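Local structure of lantibiotic dehydratase (Microbispora corallina, 5EHK) at residues V507-P510 and E514-A517; R383-R388 and G683-A688; G473-V478 and G766-W771; E664-G669 and P678-G683. The protein takes part in NAI-107 biosynthesis as a tRNA-dependent lantibiotic dehydratase, probably activating hydroxyl side chains of the precursor peptide by glutamylation before elimination. All coordinates share one frame; numbering follows the deposited sequence.

Contact 1 (V507-P510 and E514-A517); sequences VVAP and ELSA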
loop_
_atom_site.group_PDB
_atom_site.type_symbol
_atom_site.label_atom_id
_atom_site.label_comp_id
_atom_site.label_asym_id
_atom_site.label_seq_id
_atom_site.Cartn_x
_atom_site.Cartn_y
_atom_site.Cartn_z
ATOM N N VAL A 507 -3.890 23.582 -34.190
ATOM C CA VAL A 507 -3.640 23.196 -35.575
ATOM C C VAL A 507 -2.698 24.213 -36.175
ATOM O O VAL A 507 -2.972 25.411 -36.119
ATOM C CB VAL A 507 -4.915 23.140 -36.408
ATOM C CG1 VAL A 507 -4.569 22.723 -37.822
ATOM C CG2 VAL A 507 -5.901 22.164 -35.804
ATOM N N VAL A 508 -1.575 23.751 -36.714
ATOM C CA VAL A 508 -0.585 24.666 -37.298
ATOM C C VAL A 508 -0.115 24.277 -38.709
ATOM O O VAL A 508 -0.080 23.100 -39.076
ATOM C CB VAL A 508 0.631 24.867 -36.394
ATOM C CG1 VAL A 508 0.271 25.743 -35.224
ATOM C CG2 VAL A 508 1.179 23.520 -35.961
ATOM N N ALA A 509 0.234 25.296 -39.489
ATOM C CA ALA A 509 0.612 25.128 -40.894
ATOM C C ALA A 509 1.352 26.380 -41.320
ATOM O O ALA A 509 1.253 27.399 -40.653
ATOM C CB ALA A 509 -0.635 24.915 -41.760
ATOM N N PRO A 510 2.108 26.312 -42.423
ATOM C CA PRO A 510 2.774 27.512 -42.968
ATOM C C PRO A 510 1.796 28.569 -43.531
ATOM O O PRO A 510 2.034 29.788 -43.435
ATOM C CB PRO A 510 3.659 26.946 -44.076
ATOM C CG PRO A 510 3.790 25.480 -43.767
ATOM C CD PRO A 510 2.515 25.082 -43.123
ATOM N N GLU A 514 -1.483 25.672 -47.709
ATOM C CA GLU A 514 -0.693 24.461 -47.543
ATOM C C GLU A 514 -1.386 23.510 -46.540
ATOM O O GLU A 514 -1.237 22.276 -46.613
ATOM C CB GLU A 514 0.732 24.786 -47.105
ATOM C CG GLU A 514 1.550 25.506 -48.165
ATOM C CD GLU A 514 3.042 25.571 -47.841
ATOM O OE1 GLU A 514 3.531 26.691 -47.579
ATOM O OE2 GLU A 514 3.719 24.508 -47.847
ATOM N N LEU A 515 -2.168 24.101 -45.634
ATOM C CA LEU A 515 -2.982 23.350 -44.693
ATOM C C LEU A 515 -3.968 22.523 -45.478
ATOM O O LEU A 515 -4.078 21.307 -45.279
ATOM C CB LEU A 515 -3.740 24.287 -43.744
ATOM C CG LEU A 515 -4.391 23.722 -42.465
ATOM C CD1 LEU A 515 -4.884 24.858 -41.606
ATOM C CD2 LEU A 515 -5.535 22.771 -42.740
ATOM N N SER A 516 -4.705 23.207 -46.351
ATOM C CA SER A 516 -5.766 22.594 -47.141
ATOM C C SER A 516 -5.215 21.374 -47.854
ATOM O O SER A 516 -5.925 20.389 -48.055
ATOM C CB SER A 516 -6.268 23.592 -48.174
ATOM O OG SER A 516 -6.776 24.753 -47.549
ATOM N N ALA A 517 -3.929 21.457 -48.208
ATOM C CA ALA A 517 -3.225 20.412 -48.944
ATOM C C ALA A 517 -2.591 19.334 -48.058
ATOM O O ALA A 517 -2.090 18.319 -48.560
ATOM C CB ALA A 517 -2.182 21.045 -49.849
#

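Contact 2 (R383-R388 and G683-A688); sequences RTEIER and GRTLLA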
loop_
_atom_site.group_PDB
_atom_site.type_symbol
_atom_site.label_atom_id
_atom_site.label_comp_id
_atom_site.label_asym_id
_atom_site.label_seq_id
_atom_site.Cartn_x
_atom_site.Cartn_y
_atom_site.Cartn_z
ATOM N N ARG A 383 -10.098 17.125 -39.586
ATOM C CA ARG A 383 -11.073 16.344 -38.826
ATOM C C ARG A 383 -10.703 14.857 -38.773
ATOM O O ARG A 383 -10.887 14.196 -37.761
ATOM C CB ARG A 383 -12.460 16.488 -39.441
ATOM C CG ARG A 383 -13.572 15.787 -38.669
ATOM C CD ARG A 383 -14.700 15.401 -39.604
ATOM N NE ARG A 383 -16.022 15.643 -39.036
ATOM C CZ ARG A 383 -16.934 16.454 -39.564
ATOM N NH1 ARG A 383 -16.680 17.129 -40.681
ATOM N NH2 ARG A 383 -18.112 16.593 -38.974
ATOM N N THR A 384 -10.148 14.336 -39.854
ATOM C CA THR A 384 -9.733 12.941 -39.891
ATOM C C THR A 384 -8.460 12.679 -39.084
ATOM O O THR A 384 -8.278 11.587 -38.540
ATOM C CB THR A 384 -9.615 12.454 -41.349
ATOM O OG1 THR A 384 -10.943 12.298 -41.856
ATOM C CG2 THR A 384 -8.877 11.105 -41.456
ATOM N N GLU A 385 -7.579 13.676 -39.021
ATOM C CA GLU A 385 -6.338 13.540 -38.259
ATOM C C GLU A 385 -6.721 13.400 -36.796
ATOM O O GLU A 385 -6.375 12.419 -36.139
ATOM C CB GLU A 385 -5.414 14.747 -38.475
ATOM C CG GLU A 385 -3.986 14.607 -37.909
ATOM C CD GLU A 385 -3.192 13.388 -38.428
ATOM O OE1 GLU A 385 -2.996 13.240 -39.656
ATOM O OE2 GLU A 385 -2.728 12.584 -37.588
ATOM N N ILE A 386 -7.495 14.364 -36.320
ATOM C CA ILE A 386 -7.951 14.370 -34.959
ATOM C C ILE A 386 -8.710 13.104 -34.606
ATOM O O ILE A 386 -8.476 12.525 -33.559
ATOM C CB ILE A 386 -8.813 15.594 -34.701
ATOM C CG1 ILE A 386 -7.980 16.853 -34.969
ATOM C CG2 ILE A 386 -9.380 15.570 -33.278
ATOM C CD1 ILE A 386 -8.742 18.111 -34.804
ATOM N N GLU A 387 -9.568 12.623 -35.488
ATOM C CA GLU A 387 -10.260 11.376 -35.192
ATOM C C GLU A 387 -9.315 10.190 -35.060
ATOM O O GLU A 387 -9.566 9.288 -34.256
ATOM C CB GLU A 387 -11.312 11.071 -36.243
ATOM C CG GLU A 387 -12.407 12.101 -36.267
ATOM C CD GLU A 387 -13.409 11.861 -37.368
ATOM O OE1 GLU A 387 -13.194 10.929 -38.168
ATOM O OE2 GLU A 387 -14.390 12.625 -37.451
ATOM N N ARG A 388 -8.234 10.178 -35.839
ATOM C CA ARG A 388 -7.298 9.057 -35.812
ATOM C C ARG A 388 -6.422 9.157 -34.548
ATOM O O ARG A 388 -5.974 8.155 -33.993
ATOM C CB ARG A 388 -6.422 9.052 -37.075
ATOM C CG ARG A 388 -7.089 8.427 -38.321
ATOM C CD ARG A 388 -6.079 8.078 -39.445
ATOM N NE ARG A 388 -5.527 6.729 -39.299
ATOM C CZ ARG A 388 -5.062 5.979 -40.301
ATOM N NH1 ARG A 388 -5.058 6.440 -41.546
ATOM N NH2 ARG A 388 -4.594 4.760 -40.050
ATOM N N GLY A 683 1.293 10.191 -37.309
ATOM C CA GLY A 683 0.917 10.905 -38.516
ATOM C C GLY A 683 1.266 12.379 -38.426
ATOM O O GLY A 683 2.441 12.744 -38.348
ATOM N N ARG A 684 0.234 13.220 -38.407
ATOM C CA ARG A 684 0.371 14.678 -38.383
ATOM C C ARG A 684 0.154 15.217 -36.967
ATOM O O ARG A 684 0.197 16.440 -36.743
ATOM C CB ARG A 684 -0.611 15.314 -39.367
ATOM C CG ARG A 684 -0.312 14.857 -40.795
ATOM C CD ARG A 684 -1.105 15.528 -41.909
ATOM N NE ARG A 684 -0.937 14.724 -43.116
ATOM C CZ ARG A 684 -1.934 14.179 -43.805
ATOM N NH1 ARG A 684 -3.185 14.368 -43.409
ATOM N NH2 ARG A 684 -1.679 13.448 -44.888
ATOM N N THR A 685 -0.133 14.299 -36.032
ATOM C CA THR A 685 -0.451 14.658 -34.644
ATOM C C THR A 685 0.672 14.487 -33.609
ATOM O O THR A 685 1.266 13.422 -33.466
ATOM C CB THR A 685 -1.652 13.838 -34.117
ATOM O OG1 THR A 685 -2.776 13.976 -34.991
ATOM C CG2 THR A 685 -2.047 14.318 -32.750
ATOM N N LEU A 686 0.918 15.562 -32.868
ATOM C CA LEU A 686 1.764 15.537 -31.675
ATOM C C LEU A 686 0.944 15.163 -30.422
ATOM O O LEU A 686 0.276 16.009 -29.817
ATOM C CB LEU A 686 2.421 16.906 -31.473
ATOM C CG LEU A 686 3.947 16.955 -31.553
ATOM C CD1 LEU A 686 4.406 16.557 -32.942
ATOM C CD2 LEU A 686 4.443 18.360 -31.178
ATOM N N LEU A 687 0.976 13.883 -30.061
ATOM C CA LEU A 687 0.292 13.390 -28.866
ATOM C C LEU A 687 0.843 14.056 -27.592
ATOM O O LEU A 687 0.119 14.264 -26.628
ATOM C CB LEU A 687 0.457 11.869 -28.752
ATOM C CG LEU A 687 -0.085 11.063 -29.925
ATOM C CD1 LEU A 687 0.194 9.573 -29.764
ATOM C CD2 LEU A 687 -1.581 11.319 -30.068
ATOM N N ALA A 688 2.128 14.404 -27.614
ATOM C CA ALA A 688 2.768 15.098 -26.513
ATOM C C ALA A 688 3.811 16.016 -27.112
ATOM O O ALA A 688 4.510 15.627 -28.040
ATOM C CB ALA A 688 3.418 14.111 -25.555
#

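Contact 3 (G473-V478 and G766-W771); sequences GEREIV and GDEEGW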
loop_
_atom_site.group_PDB
_atom_site.type_symbol
_atom_site.label_atom_id
_atom_site.label_comp_id
_atom_site.label_asym_id
_atom_site.label_seq_id
_atom_site.Cartn_x
_atom_site.Cartn_y
_atom_site.Cartn_z
ATOM N N GLY A 473 20.033 13.151 -31.557
ATOM C CA GLY A 473 19.783 14.555 -31.236
ATOM C C GLY A 473 18.455 15.176 -31.670
ATOM O O GLY A 473 18.325 16.395 -31.686
ATOM N N GLU A 474 17.472 14.337 -32.005
ATOM C CA GLU A 474 16.151 14.754 -32.480
ATOM C C GLU A 474 15.185 15.178 -31.355
ATOM O O GLU A 474 15.116 14.538 -30.310
ATOM C CB GLU A 474 15.509 13.602 -33.237
ATOM C CG GLU A 474 16.244 13.166 -34.495
ATOM C CD GLU A 474 15.775 11.795 -34.986
ATOM O OE1 GLU A 474 15.262 11.009 -34.154
ATOM O OE2 GLU A 474 15.892 11.510 -36.200
ATOM N N ARG A 475 14.415 16.237 -31.586
ATOM C CA ARG A 475 13.481 16.737 -30.586
ATOM C C ARG A 475 12.118 16.078 -30.702
ATOM O O ARG A 475 11.244 16.324 -29.871
ATOM C CB ARG A 475 13.258 18.224 -30.786
ATOM C CG ARG A 475 14.461 19.051 -30.561
ATOM C CD ARG A 475 14.272 20.393 -31.216
ATOM N NE ARG A 475 15.201 21.384 -30.686
ATOM C CZ ARG A 475 15.243 22.646 -31.085
ATOM N NH1 ARG A 475 14.413 23.078 -32.018
ATOM N NH2 ARG A 475 16.114 23.474 -30.542
ATOM N N GLU A 476 11.921 15.260 -31.732
ATOM C CA GLU A 476 10.650 14.587 -31.913
ATOM C C GLU A 476 10.971 13.191 -32.383
ATOM O O GLU A 476 11.937 12.983 -33.105
ATOM C CB GLU A 476 9.774 15.323 -32.931
ATOM C CG GLU A 476 9.326 16.732 -32.477
ATOM C CD GLU A 476 8.240 17.370 -33.368
ATOM O OE1 GLU A 476 7.744 16.696 -34.313
ATOM O OE2 GLU A 476 7.899 18.562 -33.125
ATOM N N ILE A 477 10.175 12.228 -31.954
ATOM C CA ILE A 477 10.329 10.858 -32.375
ATOM C C ILE A 477 9.008 10.529 -33.059
ATOM O O ILE A 477 7.994 11.142 -32.735
ATOM C CB ILE A 477 10.662 9.933 -31.155
ATOM C CG1 ILE A 477 11.178 8.568 -31.614
ATOM C CG2 ILE A 477 9.463 9.747 -30.213
ATOM C CD1 ILE A 477 12.679 8.523 -31.928
ATOM N N VAL A 478 9.015 9.630 -34.044
ATOM C CA VAL A 478 7.805 9.341 -34.812
ATOM C C VAL A 478 7.339 7.917 -34.587
ATOM O O VAL A 478 8.092 6.976 -34.809
ATOM C CB VAL A 478 8.018 9.534 -36.329
ATOM C CG1 VAL A 478 6.807 8.993 -37.114
ATOM C CG2 VAL A 478 8.282 11.008 -36.661
ATOM N N GLY A 766 4.664 24.267 -33.993
ATOM C CA GLY A 766 5.008 24.803 -35.295
ATOM C C GLY A 766 6.442 25.285 -35.405
ATOM O O GLY A 766 6.969 25.453 -36.498
ATOM N N ASP A 767 7.065 25.561 -34.270
ATOM C CA ASP A 767 8.432 26.065 -34.264
ATOM C C ASP A 767 9.415 25.057 -34.856
ATOM O O ASP A 767 10.312 25.432 -35.604
ATOM C CB ASP A 767 8.852 26.435 -32.838
ATOM C CG ASP A 767 10.079 27.323 -32.796
ATOM O OD1 ASP A 767 10.298 28.096 -33.750
ATOM O OD2 ASP A 767 10.832 27.247 -31.802
ATOM N N GLU A 768 9.228 23.777 -34.532
ATOM C CA GLU A 768 10.151 22.724 -34.962
ATOM C C GLU A 768 10.191 22.548 -36.473
ATOM O O GLU A 768 11.197 22.101 -37.027
ATOM C CB GLU A 768 9.814 21.399 -34.272
ATOM C CG GLU A 768 10.673 20.214 -34.683
ATOM C CD GLU A 768 12.121 20.340 -34.228
ATOM O OE1 GLU A 768 12.454 21.331 -33.546
ATOM O OE2 GLU A 768 12.934 19.439 -34.542
ATOM N N GLU A 769 9.096 22.917 -37.131
ATOM C CA GLU A 769 9.002 22.826 -38.581
ATOM C C GLU A 769 9.279 24.172 -39.248
ATOM O O GLU A 769 9.128 24.317 -40.461
ATOM C CB GLU A 769 7.622 22.316 -39.011
ATOM C CG GLU A 769 7.233 20.949 -38.468
ATOM C CD GLU A 769 8.174 19.828 -38.911
ATOM O OE1 GLU A 769 8.742 19.908 -40.028
ATOM O OE2 GLU A 769 8.314 18.842 -38.153
ATOM N N GLY A 770 9.666 25.162 -38.457
ATOM C CA GLY A 770 9.951 26.468 -39.006
ATOM C C GLY A 770 8.745 27.380 -39.152
ATOM O O GLY A 770 8.888 28.578 -39.379
ATOM N N TRP A 771 7.549 26.818 -39.037
ATOM C CA TRP A 771 6.321 27.525 -39.410
ATOM C C TRP A 771 6.028 28.837 -38.663
ATOM O O TRP A 771 5.046 29.513 -38.957
ATOM C CB TRP A 771 5.128 26.574 -39.318
ATOM C CG TRP A 771 5.279 25.373 -40.203
ATOM C CD1 TRP A 771 6.193 25.203 -41.207
ATOM C CD2 TRP A 771 4.520 24.162 -40.150
ATOM N NE1 TRP A 771 6.038 23.969 -41.785
ATOM C CE2 TRP A 771 5.014 23.312 -41.155
ATOM C CE3 TRP A 771 3.471 23.713 -39.347
ATOM C CZ2 TRP A 771 4.493 22.051 -41.381
ATOM C CZ3 TRP A 771 2.951 22.465 -39.582
ATOM C CH2 TRP A 771 3.460 21.646 -40.586
#

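Contact 4 (E664-G669 and P678-G683); sequences EPWDWG and PGVRYG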
loop_
_atom_site.group_PDB
_atom_site.type_symbol
_atom_site.label_atom_id
_atom_site.label_comp_id
_atom_site.label_asym_id
_atom_site.label_seq_id
_atom_site.Cartn_x
_atom_site.Cartn_y
_atom_site.Cartn_z
ATOM N N GLU A 664 -6.766 8.811 -21.921
ATOM C CA GLU A 664 -6.000 9.736 -21.082
ATOM C C GLU A 664 -4.924 10.336 -21.940
ATOM O O GLU A 664 -4.562 9.764 -22.965
ATOM C CB GLU A 664 -5.297 8.988 -19.959
ATOM C CG GLU A 664 -6.154 8.141 -19.076
ATOM C CD GLU A 664 -5.392 7.656 -17.863
ATOM O OE1 GLU A 664 -4.137 7.656 -17.904
ATOM O OE2 GLU A 664 -6.045 7.257 -16.876
ATOM N N PRO A 665 -4.357 11.462 -21.509
ATOM C CA PRO A 665 -3.191 12.021 -22.196
ATOM C C PRO A 665 -2.035 11.045 -22.300
ATOM O O PRO A 665 -2.035 10.012 -21.643
ATOM C CB PRO A 665 -2.794 13.161 -21.286
ATOM C CG PRO A 665 -4.060 13.629 -20.750
ATOM C CD PRO A 665 -4.889 12.403 -20.514
ATOM N N TRP A 666 -1.050 11.394 -23.118
ATOM C CA TRP A 666 0.163 10.608 -23.276
ATOM C C TRP A 666 0.882 10.480 -21.922
ATOM O O TRP A 666 1.140 11.477 -21.233
ATOM C CB TRP A 666 1.080 11.257 -24.333
ATOM C CG TRP A 666 2.405 10.579 -24.453
ATOM C CD1 TRP A 666 3.565 10.925 -23.819
ATOM C CD2 TRP A 666 2.698 9.423 -25.235
ATOM N NE1 TRP A 666 4.570 10.055 -24.171
ATOM C CE2 TRP A 666 4.059 9.118 -25.036
ATOM C CE3 TRP A 666 1.941 8.611 -26.090
ATOM C CZ2 TRP A 666 4.680 8.024 -25.656
ATOM C CZ3 TRP A 666 2.559 7.525 -26.715
ATOM C CH2 TRP A 666 3.912 7.241 -26.486
ATOM N N ASP A 667 1.203 9.240 -21.557
ATOM C CA ASP A 667 1.830 8.976 -20.262
ATOM C C ASP A 667 3.318 8.556 -20.381
ATOM O O ASP A 667 3.654 7.480 -20.905
ATOM C CB ASP A 667 0.994 7.943 -19.489
ATOM C CG ASP A 667 1.518 7.692 -18.087
ATOM O OD1 ASP A 667 2.071 8.627 -17.480
ATOM O OD2 ASP A 667 1.329 6.575 -17.573
ATOM N N TRP A 668 4.195 9.434 -19.893
ATOM C CA TRP A 668 5.637 9.229 -19.973
ATOM C C TRP A 668 6.121 8.346 -18.833
ATOM O O TRP A 668 7.220 7.789 -18.894
ATOM C CB TRP A 668 6.396 10.554 -19.958
ATOM C CG TRP A 668 6.693 11.155 -21.329
ATOM C CD1 TRP A 668 6.335 12.399 -21.776
ATOM C CD2 TRP A 668 7.422 10.540 -22.404
ATOM N NE1 TRP A 668 6.801 12.594 -23.054
ATOM C CE2 TRP A 668 7.464 11.468 -23.467
ATOM C CE3 TRP A 668 8.039 9.299 -22.571
ATOM C CZ2 TRP A 668 8.104 11.193 -24.680
ATOM C CZ3 TRP A 668 8.667 9.026 -23.777
ATOM C CH2 TRP A 668 8.697 9.972 -24.815
ATOM N N GLY A 669 5.303 8.236 -17.787
ATOM C CA GLY A 669 5.629 7.371 -16.669
ATOM C C GLY A 669 6.873 7.828 -15.937
ATOM O O GLY A 669 7.078 9.026 -15.742
ATOM N N PRO A 678 11.393 14.012 -25.905
ATOM C CA PRO A 678 11.045 14.336 -27.295
ATOM C C PRO A 678 9.540 14.455 -27.457
ATOM O O PRO A 678 8.831 13.741 -26.747
ATOM C CB PRO A 678 11.520 13.102 -28.066
ATOM C CG PRO A 678 11.467 12.000 -27.071
ATOM C CD PRO A 678 11.830 12.616 -25.751
ATOM N N GLY A 679 9.070 15.352 -28.332
ATOM C CA GLY A 679 7.678 15.355 -28.754
ATOM C C GLY A 679 7.365 14.030 -29.439
ATOM O O GLY A 679 8.242 13.429 -30.048
ATOM N N VAL A 680 6.134 13.550 -29.329
ATOM C CA VAL A 680 5.801 12.278 -29.964
ATOM C C VAL A 680 4.760 12.466 -31.070
ATOM O O VAL A 680 3.684 13.032 -30.851
ATOM C CB VAL A 680 5.446 11.171 -28.925
ATOM C CG1 VAL A 680 5.175 11.785 -27.572
ATOM C CG2 VAL A 680 4.291 10.301 -29.389
ATOM N N ARG A 681 5.116 12.032 -32.274
ATOM C CA ARG A 681 4.259 12.243 -33.429
ATOM C C ARG A 681 3.649 10.977 -34.032
ATOM O O ARG A 681 4.328 9.980 -34.259
ATOM C CB ARG A 681 4.978 13.076 -34.486
ATOM C CG ARG A 681 4.074 13.582 -35.602
ATOM C CD ARG A 681 4.663 14.826 -36.232
ATOM N NE ARG A 681 5.923 14.548 -36.912
ATOM C CZ ARG A 681 6.021 14.068 -38.145
ATOM N NH1 ARG A 681 4.930 13.794 -38.841
ATOM N NH2 ARG A 681 7.214 13.856 -38.678
ATOM N N TYR A 682 2.341 11.042 -34.248
ATOM C CA TYR A 682 1.583 9.991 -34.900
ATOM C C TYR A 682 0.878 10.592 -36.108
ATOM O O TYR A 682 -0.014 11.426 -35.952
ATOM C CB TYR A 682 0.572 9.432 -33.906
ATOM C CG TYR A 682 -0.294 8.313 -34.411
ATOM C CD1 TYR A 682 0.248 7.076 -34.719
ATOM C CD2 TYR A 682 -1.662 8.475 -34.520
ATOM C CE1 TYR A 682 -0.550 6.043 -35.157
ATOM C CE2 TYR A 682 -2.469 7.448 -34.959
ATOM C CZ TYR A 682 -1.912 6.240 -35.271
ATOM O OH TYR A 682 -2.726 5.226 -35.694
ATOM N N GLY A 683 1.293 10.191 -37.309
ATOM C CA GLY A 683 0.917 10.905 -38.516
ATOM C C GLY A 683 1.266 12.379 -38.426
ATOM O O GLY A 683 2.441 12.744 -38.348
#

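Contact 1 (V507-P510 and E514-A517)
With chi1 at -165°, Leu515 holds its CG opposite the backbone N, which lets CB and CG meet Ala509 and CD1 approach Val507 from the short helix 512-516. Glu514, one residue earlier, turns its CG the other way, beside the backbone N (chi1 -67°), and then runs out extended to Pro510. Ala509 CB lies 3.7 Å from Leu515 CB and also meets CG; the small methyl suits a place where the two backbones draw together, with Ala509 CA 5.5 Å from Leu515 CA. Farther along the leucine, CD1 approaches CG1 of Val507 at 4.4 Å, so a branched aliphatic chain spans both alanine and valine on the buried side. At the outer end Glu514 lies across the Pro510 ring at about a right angle, its OE1 3.5 Å from Pro510 CB. This is a contact of the carboxylate with the ring's carbons, and the acid remains at the surface. Glu514 N is hydrogen-bonded to Ser511 OG in the intervening turn. The arrangement is that of a short helical connection between two antiparallel strands, 500-508 and 521-524, in the N-terminal family region of the lantibiotic dehydratase, with the helix's leucine folded back on the first strand.

Contact 2 (R383-R388 and G683-A688)
Glu385 dominates this contact, reaching from helix 380-395 to Arg684 and Thr685, where the loop after Gly683 enters strand 685-693. Its side chain leaves the helix with CG opposite the backbone N (chi1 -170°) and bends at chi2, which lays the carboxylate against the start of the strand. OE2 accepts two bonds. Thr685 OG1 donates from 2.9 Å, meeting the oxygen on its anti side and close to the carboxylate plane, whereas Arg684 N, 3.1 Å from OE2, comes from well above that plane. Together they hold the buried acid oxygen from two directions, and a threonine suits the place because its hydroxyl can donate while the rest of the side chain packs among Val522, Leu524 and Ala389. OE1 rests over CB and CG of the extended Arg684 chain. The guanidinium, its plane 69° from that of the carboxylate, makes only a long salt bridge, with NH1 3.9 Å from OE1; no N-H points at the oxygen, so the attraction is one of charge and probably modest. Around this site, Val522 of strand 521-524 also touches Glu385, while Val381 of helix 380-395 packs on Arg684, seating the helix against neighbouring strands 521-524 and 685-693.

Contact 3 (G473-V478 and G766-W771)
Arg475 and Glu768 approach with their CA atoms 8.1 Å apart, so side chains alone bridge the two backbones. Arg475 belongs to the lead-in to strand 476-479, and Glu768 to a type I beta turn, Asp767 to Gly770, in the loop after strand 760-763. The turn is closed by Gly770 N, 2.9 Å from Asp767 O, and Gly766 and Gly770 adopt positive phi values easily reached by glycine. At the centre is a salt bridge, for which a long arginine and a flexible glutamate suit the gap between the backbones. Arg475 runs extended and crosses Glu768 obliquely, while Glu768, with CG opposite its backbone N (chi1 178°), bends at chi2 to bring OE1 to the guanidinium edge. The planes of the two groups are 52° apart, yet OE1 lies in the guanidinium plane. Both ends have second partners, Asn722 O for Arg475 NH2 and Gln763 NE2 for Glu768 OE1, which should help fix their positions on this partly exposed surface. Glu476 slides past Glu768 in the opposite direction, its OE2 3.6 Å from Glu768 CG, so it meets the methylenes and not the acid. Its OE1 stands 4.4 Å from Glu769 OE2; weak, long ion pairs to Arg681 and Arg521, respectively, probably ease that repulsion. The bond joining the segments is nearly straight: Arg475 NH1 lies 3.0 Å from Glu768 OE1, with an N-H...O angle of 171°.

Contact 4 (E664-G669 and P678-G683)
Trp666 and Trp668 pack against Val680 and Pro678, so that the loop between helix 647-656 and strand 676-682, which carries an Asx turn, folds a pair of indoles back over the very strand it leads into. The link is mainly apolar, with no hydrogen bond between the segments. Its most specific element is a CH-pi contact. Trp666, with CG opposite the backbone N (chi1 174°), swings its indole toward the strand, and Val680 CG1 arrives over one face, 3.9 Å from the centroid of the five-membered ring and 14° off its normal. A beta-branched valine suits a strand and offers a methyl to the ring, while the flat indole spreads over it. Van der Waals packing adds the second tryptophan: Trp668 CH2 is 4.1 Å from Pro678 CG, and CZ2 is 4.2 Å from Val680 CG1, so this one methyl serves both indoles. The tryptophans also meet each other, the NE1 corner of Trp666 lying above the centre of the Trp668 ring. Leu462 of helix 460-471 touches both, and Ala688 on the adjoining strand touches Trp666 and Val680. A polar atom enters at the rim, where Pro678 O lies near the plane of the Trp668 ring, 3.4 Å from CZ2. Two side-chain hydrogen bonds lie within single segments. Arg681 NH1 makes a weak bond to Gly683 O, and Asp667 forms the Asx turn around Trp668: Gly669 N donates to Asp667 OD1 at 3.3 Å, reaching it from above the carboxylate plane.

All four contacts gather around neighbouring strands on the same side of the chain's centre. Contacts 2 and 4 have centres 11 Å apart and share Gly683, the bend between antiparallel strands 676-682 and 685-693; Ala688 O and Val680 N, 2.9 Å apart, are probably hydrogen-bonded across that pair. Contact 3 adjoins contact 4 through parallel strand 476-479, with Arg475 O 2.8 Å from Gly679 N. Its loop also reaches contact 1, where Trp771 NE1 packs 3.4 Å from Pro510 CG. Contacts 1 and 2 do not touch, their nearest atoms being about 5 Å apart, although strand 521-524 lies between strands 500-508 and 685-693.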